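Long form salivary protein D7L1 (Culex quinquefasciatus, PDB 6V4C) binds and sequesters adenine nucleotides, ATP and ADP most tightly, and inhibits platelet aggregation and hemostasis, aiding blood feeding by the female mosquito. Local coordinates at residues A[15-29]-A[42-55]. Residues are numbered along the deposited sequence; the frame is centred on the assembly and turned at random.
Sequences EAKCMEDHFGNDFGL and DGKTACYVKCLVEA. With EDO (1,2-ethanediol), chain J.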
loop_
_atom_site.group_PDB
_atom_site.type_symbol
_atom_site.label_atom_id
_atom_site.label_comp_id
_atom_site.label_asym_id
_atom_site.label_seq_id
_atom_site.Cartn_x
_atom_site.Cartn_y
_atom_site.Cartn_z
ATOM N N GLU A 15 -0.545 0.208 6.272
ATOM C CA GLU A 15 -0.106 1.043 7.387
ATOM C C GLU A 15 0.240 2.450 6.916
ATOM O O GLU A 15 -0.177 3.441 7.527
ATOM C CB GLU A 15 1.098 0.412 8.091
ATOM C CG GLU A 15 1.618 1.249 9.259
ATOM C CD GLU A 15 3.013 0.846 9.709
ATOM O OE1 GLU A 15 3.152 0.314 10.833
ATOM O OE2 GLU A 15 3.969 1.060 8.934
ATOM N N ALA A 16 0.999 2.551 5.822
ATOM C CA ALA A 16 1.400 3.857 5.309
ATOM C C ALA A 16 0.191 4.675 4.872
ATOM O O ALA A 16 0.154 5.895 5.067
ATOM C CB ALA A 16 2.380 3.680 4.149
ATOM N N LYS A 17 -0.805 4.019 4.271
ATOM C CA LYS A 17 -2.006 4.733 3.844
ATOM C C LYS A 17 -2.753 5.324 5.034
ATOM O O LYS A 17 -3.228 6.465 4.975
ATOM C CB LYS A 17 -2.913 3.797 3.048
ATOM C CG LYS A 17 -4.160 4.456 2.506
ATOM C CD LYS A 17 -5.070 3.430 1.858
ATOM C CE LYS A 17 -6.416 4.039 1.498
ATOM N NZ LYS A 17 -7.290 3.054 0.805
ATOM N N CYS A 18 -2.871 4.562 6.124
ATOM C CA CYS A 18 -3.513 5.094 7.323
ATOM C C CYS A 18 -2.708 6.243 7.914
ATOM O O CYS A 18 -3.279 7.251 8.346
ATOM C CB CYS A 18 -3.704 3.993 8.365
ATOM S SG CYS A 18 -5.045 2.841 8.020
ATOM N N MET A 19 -1.379 6.110 7.939
ATOM C CA MET A 19 -0.542 7.175 8.482
ATOM C C MET A 19 -0.678 8.454 7.667
ATOM O O MET A 19 -0.767 9.550 8.231
ATOM C CB MET A 19 0.918 6.722 8.536
ATOM C CG MET A 19 1.179 5.530 9.443
ATOM S SD MET A 19 2.942 5.269 9.692
ATOM C CE MET A 19 3.399 6.912 10.228
ATOM N N GLU A 20 -0.701 8.334 6.337
ATOM C CA GLU A 20 -0.865 9.513 5.492
ATOM C C GLU A 20 -2.219 10.172 5.714
ATOM O O GLU A 20 -2.329 11.403 5.713
ATOM C CB GLU A 20 -0.701 9.132 4.019
ATOM C CG GLU A 20 0.719 8.786 3.609
ATOM C CD GLU A 20 0.832 8.486 2.127
ATOM O OE1 GLU A 20 1.912 8.041 1.685
ATOM O OE2 GLU A 20 -0.164 8.693 1.402
ATOM N N ASP A 21 -3.266 9.367 5.907
ATOM C CA ASP A 21 -4.612 9.917 6.023
ATOM C C ASP A 21 -4.866 10.595 7.364
ATOM O O ASP A 21 -5.829 11.362 7.479
ATOM C CB ASP A 21 -5.654 8.818 5.795
ATOM C CG ASP A 21 -5.794 8.435 4.333
ATOM O OD1 ASP A 21 -5.181 9.104 3.475
ATOM O OD2 ASP A 21 -6.519 7.459 4.044
ATOM N N HIS A 22 -4.033 10.345 8.376
ATOM C CA HIS A 22 -4.334 10.788 9.733
ATOM C C HIS A 22 -3.231 11.571 10.433
ATOM O O HIS A 22 -3.524 12.207 11.454
ATOM C CB HIS A 22 -4.732 9.596 10.618
ATOM C CG HIS A 22 -6.088 9.039 10.309
ATOM N ND1 HIS A 22 -6.369 7.690 10.365
ATOM C CD2 HIS A 22 -7.242 9.648 9.949
ATOM C CE1 HIS A 22 -7.637 7.493 10.047
ATOM N NE2 HIS A 22 -8.188 8.665 9.792
ATOM N N PHE A 23 -1.990 11.557 9.942
ATOM C CA PHE A 23 -0.913 12.194 10.698
ATOM C C PHE A 23 -1.001 13.715 10.687
ATOM O O PHE A 23 -0.489 14.355 11.612
ATOM C CB PHE A 23 0.462 11.690 10.245
ATOM C CG PHE A 23 1.039 12.435 9.075
ATOM C CD1 PHE A 23 0.371 12.487 7.864
ATOM C CD2 PHE A 23 2.272 13.062 9.182
ATOM C CE1 PHE A 23 0.909 13.168 6.786
ATOM C CE2 PHE A 23 2.818 13.738 8.108
ATOM C CZ PHE A 23 2.135 13.794 6.910
ATOM N N GLY A 24 -1.640 14.303 9.682
ATOM C CA GLY A 24 -1.864 15.742 9.676
ATOM C C GLY A 24 -0.605 16.578 9.690
ATOM O O GLY A 24 -0.541 17.583 10.411
ATOM N N ASN A 25 0.407 16.180 8.922
ATOM C CA ASN A 25 1.653 16.928 8.761
ATOM C C ASN A 25 2.460 17.048 10.053
ATOM O O ASN A 25 3.373 17.873 10.141
ATOM C CB ASN A 25 1.438 18.296 8.100
ATOM C CG ASN A 25 0.849 18.180 6.707
ATOM O OD1 ASN A 25 1.543 17.822 5.756
ATOM N ND2 ASN A 25 -0.436 18.486 6.580
ATOM N N ASP A 26 2.150 16.235 11.063
ATOM C CA ASP A 26 2.948 16.156 12.284
ATOM C C ASP A 26 3.880 14.960 12.126
ATOM O O ASP A 26 3.476 13.810 12.323
ATOM C CB ASP A 26 2.055 16.021 13.515
ATOM C CG ASP A 26 2.818 16.208 14.817
ATOM O OD1 ASP A 26 3.863 15.550 15.008
ATOM O OD2 ASP A 26 2.374 17.025 15.650
ATOM N N PHE A 27 5.135 15.239 11.768
ATOM C CA PHE A 27 6.071 14.169 11.446
ATOM C C PHE A 27 6.592 13.460 12.689
ATOM O O PHE A 27 6.892 12.262 12.632
ATOM C CB PHE A 27 7.209 14.717 10.587
ATOM C CG PHE A 27 6.731 15.426 9.352
ATOM C CD1 PHE A 27 6.508 14.726 8.179
ATOM C CD2 PHE A 27 6.483 16.789 9.370
ATOM C CE1 PHE A 27 6.057 15.373 7.045
ATOM C CE2 PHE A 27 6.030 17.443 8.238
ATOM C CZ PHE A 27 5.818 16.734 7.075
ATOM N N GLY A 28 6.702 14.171 13.813
ATOM C CA GLY A 28 7.053 13.507 15.057
ATOM C C GLY A 28 6.010 12.491 15.475
ATOM O O GLY A 28 6.342 11.403 15.954
ATOM N N LEU A 29 4.731 12.830 15.296
ATOM C CA LEU A 29 3.670 11.863 15.550
ATOM C C LEU A 29 3.731 10.714 14.552
ATOM O O LEU A 29 3.494 9.556 14.914
ATOM C CB LEU A 29 2.309 12.556 15.498
ATOM C CG LEU A 29 1.086 11.689 15.800
ATOM C CD1 LEU A 29 1.188 11.075 17.186
ATOM C CD2 LEU A 29 -0.190 12.503 15.667
ATOM N N ASP A 42 -1.927 11.544 22.588
ATOM C CA ASP A 42 -1.646 12.229 21.336
ATOM C C ASP A 42 -2.948 12.290 20.548
ATOM O O ASP A 42 -3.572 11.254 20.291
ATOM C CB ASP A 42 -0.569 11.484 20.552
ATOM C CG ASP A 42 0.747 12.234 20.521
ATOM O OD1 ASP A 42 0.720 13.464 20.305
ATOM O OD2 ASP A 42 1.804 11.599 20.718
ATOM N N GLY A 43 -3.358 13.503 20.180
ATOM C CA GLY A 43 -4.680 13.764 19.642
ATOM C C GLY A 43 -5.166 12.854 18.531
ATOM O O GLY A 43 -6.232 12.245 18.648
ATOM N N LYS A 44 -4.392 12.747 17.451
ATOM C CA LYS A 44 -4.849 12.053 16.253
ATOM C C LYS A 44 -4.699 10.538 16.330
ATOM O O LYS A 44 -5.133 9.846 15.403
ATOM C CB LYS A 44 -4.080 12.562 15.031
ATOM C CG LYS A 44 -3.892 14.071 14.977
ATOM C CD LYS A 44 -2.782 14.430 14.001
ATOM C CE LYS A 44 -2.392 15.896 14.086
ATOM N NZ LYS A 44 -3.318 16.773 13.319
ATOM N N THR A 45 -4.105 10.007 17.402
ATOM C CA THR A 45 -3.783 8.582 17.440
ATOM C C THR A 45 -5.032 7.710 17.493
ATOM O O THR A 45 -5.013 6.575 16.999
ATOM C CB THR A 45 -2.858 8.290 18.624
ATOM O OG1 THR A 45 -1.729 9.168 18.573
ATOM C CG2 THR A 45 -2.364 6.849 18.588
ATOM N N ALA A 46 -6.124 8.221 18.065
ATOM C CA ALA A 46 -7.317 7.401 18.262
ATOM C C ALA A 46 -7.874 6.897 16.935
ATOM O O ALA A 46 -8.076 5.690 16.753
ATOM C CB ALA A 46 -8.373 8.190 19.038
ATOM N N CYS A 47 -8.127 7.804 15.991
ATOM C CA CYS A 47 -8.694 7.397 14.711
ATOM C C CYS A 47 -7.668 6.767 13.778
ATOM O O CYS A 47 -8.058 6.126 12.795
ATOM C CB CYS A 47 -9.398 8.570 14.025
ATOM S SG CYS A 47 -10.905 9.139 14.861
ATOM N N TYR A 48 -6.373 6.934 14.053
ATOM C CA TYR A 48 -5.366 6.209 13.287
ATOM C C TYR A 48 -5.419 4.719 13.598
ATOM O O TYR A 48 -5.337 3.880 12.691
ATOM C CB TYR A 48 -3.969 6.762 13.572
ATOM C CG TYR A 48 -2.870 5.818 13.132
ATOM C CD1 TYR A 48 -2.567 5.658 11.787
ATOM C CD2 TYR A 48 -2.149 5.075 14.060
ATOM C CE1 TYR A 48 -1.574 4.791 11.376
ATOM C CE2 TYR A 48 -1.150 4.204 13.656
ATOM C CZ TYR A 48 -0.868 4.068 12.312
ATOM O OH TYR A 48 0.122 3.206 11.899
ATOM N N VAL A 49 -5.547 4.374 14.881
ATOM C CA VAL A 49 -5.632 2.970 15.270
ATOM C C VAL A 49 -6.857 2.316 14.647
ATOM O O VAL A 49 -6.805 1.162 14.202
ATOM C CB VAL A 49 -5.619 2.840 16.805
ATOM C CG1 VAL A 49 -5.839 1.397 17.220
ATOM C CG2 VAL A 49 -4.306 3.366 17.362
ATOM N N LYS A 50 -7.977 3.043 14.599
ATOM C CA LYS A 50 -9.186 2.511 13.974
ATOM C C LYS A 50 -8.941 2.184 12.507
ATOM O O LYS A 50 -9.298 1.100 12.031
ATOM C CB LYS A 50 -10.334 3.511 14.119
ATOM C CG LYS A 50 -11.602 3.095 13.391
ATOM C CD LYS A 50 -12.668 4.174 13.466
ATOM C CE LYS A 50 -13.911 3.768 12.693
ATOM N NZ LYS A 50 -14.962 4.823 12.743
ATOM N N CYS A 51 -8.335 3.119 11.772
ATOM C CA CYS A 51 -7.947 2.852 10.391
ATOM C C CYS A 51 -7.067 1.613 10.302
ATOM O O CYS A 51 -7.284 0.743 9.450
ATOM C CB CYS A 51 -7.204 4.068 9.832
ATOM S SG CYS A 51 -6.732 3.986 8.075
ATOM N N LEU A 52 -6.081 1.505 11.198
ATOM C CA LEU A 52 -5.096 0.434 11.105
ATOM C C LEU A 52 -5.716 -0.934 11.358
ATOM O O LEU A 52 -5.433 -1.889 10.626
ATOM C CB LEU A 52 -3.948 0.697 12.078
ATOM C CG LEU A 52 -2.705 -0.176 11.928
ATOM C CD1 LEU A 52 -1.996 0.139 10.619
ATOM C CD2 LEU A 52 -1.764 0.007 13.110
ATOM N N VAL A 53 -6.561 -1.055 12.388
ATOM C CA VAL A 53 -7.107 -2.364 12.733
ATOM C C VAL A 53 -8.134 -2.830 11.707
ATOM O O VAL A 53 -8.265 -4.033 11.455
ATOM C CB VAL A 53 -7.658 -2.388 14.171
ATOM C CG1 VAL A 53 -6.540 -2.122 15.171
ATOM C CG2 VAL A 53 -8.784 -1.380 14.338
ATOM N N GLU A 54 -8.880 -1.902 11.104
ATOM C CA GLU A 54 -9.789 -2.285 10.030
ATOM C C GLU A 54 -9.017 -2.692 8.779
ATOM O O GLU A 54 -9.331 -3.712 8.152
ATOM C CB GLU A 54 -10.759 -1.142 9.728
ATOM C CG GLU A 54 -11.637 -0.737 10.910
ATOM C CD GLU A 54 -12.630 0.361 10.560
ATOM O OE1 GLU A 54 -13.849 0.141 10.729
ATOM O OE2 GLU A 54 -12.193 1.444 10.116
ATOM N N ALA A 55 -7.991 -1.920 8.417
ATOM C CA ALA A 55 -7.205 -2.240 7.229
ATOM C C ALA A 55 -6.459 -3.560 7.379
ATOM O O ALA A 55 -6.254 -4.271 6.388
ATOM C CB ALA A 55 -6.225 -1.108 6.925
HETATM C C1 EDO J . -4.857 3.250 -1.635
HETATM O O1 EDO J . -4.026 3.711 -2.699
HETATM C C2 EDO J . -5.905 2.274 -2.162
HETATM O O2 EDO J . -6.006 1.119 -1.320
#
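C18 and C51 are joined by a disulfide (SG to SG 2.0 Å, chi3 -85°) that ties helix 15-22 to helix 45-55, nearly antiparallel to it at an axis distance of 9.1 Å. The C18 side chain is a knob in the hole formed by Y48, C51, L52 and A55. C51 turns SG away from its own backbone N (chi1 -176°), out toward the partner helix.

Y48 returns the knob, entering between E15, C18, M19 and H22. Its CE1 lies 3.4 Å from M19 CG, the methionine crossing the phenol at a slant, while the backbone of C18 meets the ring edge in plane. E15 CG packs 3.6 Å from Y48 OH, a buried hydroxyl with no polar partner in the model; the E15 carboxylate instead accepts a hydrogen bond from W36, and the E15 side chain lies about 5 Å from the bound ADP. L52 CD1 lies beside E15 CB, and W33 stacks on the Y48 ring.

The H22 ring lies against the backbone of helix 45-55, ND1 beside Y48 CA and CE1 close to C47 O; C51 CB sits at its edge, 3.5 Å from CE1, and C47 CB over one face. No hydrogen bond crosses the interface.

Beyond the helix, the K44 chain runs past the carbonyls of H22 and F23, CD 3.3 Å from F23 O. L29 spreads its methyls, CD2 against K44 CD and CD1 on the carboxylate carbon of D42. D26 N-caps the helix carrying L29, OD1 accepting from L29 N at 2.9 Å.

C51 to C18 and, one turn earlier, C47 to C104 on helix 104-117 give the interlocked disulfides characteristic of the all-helical PBP/GOBP fold.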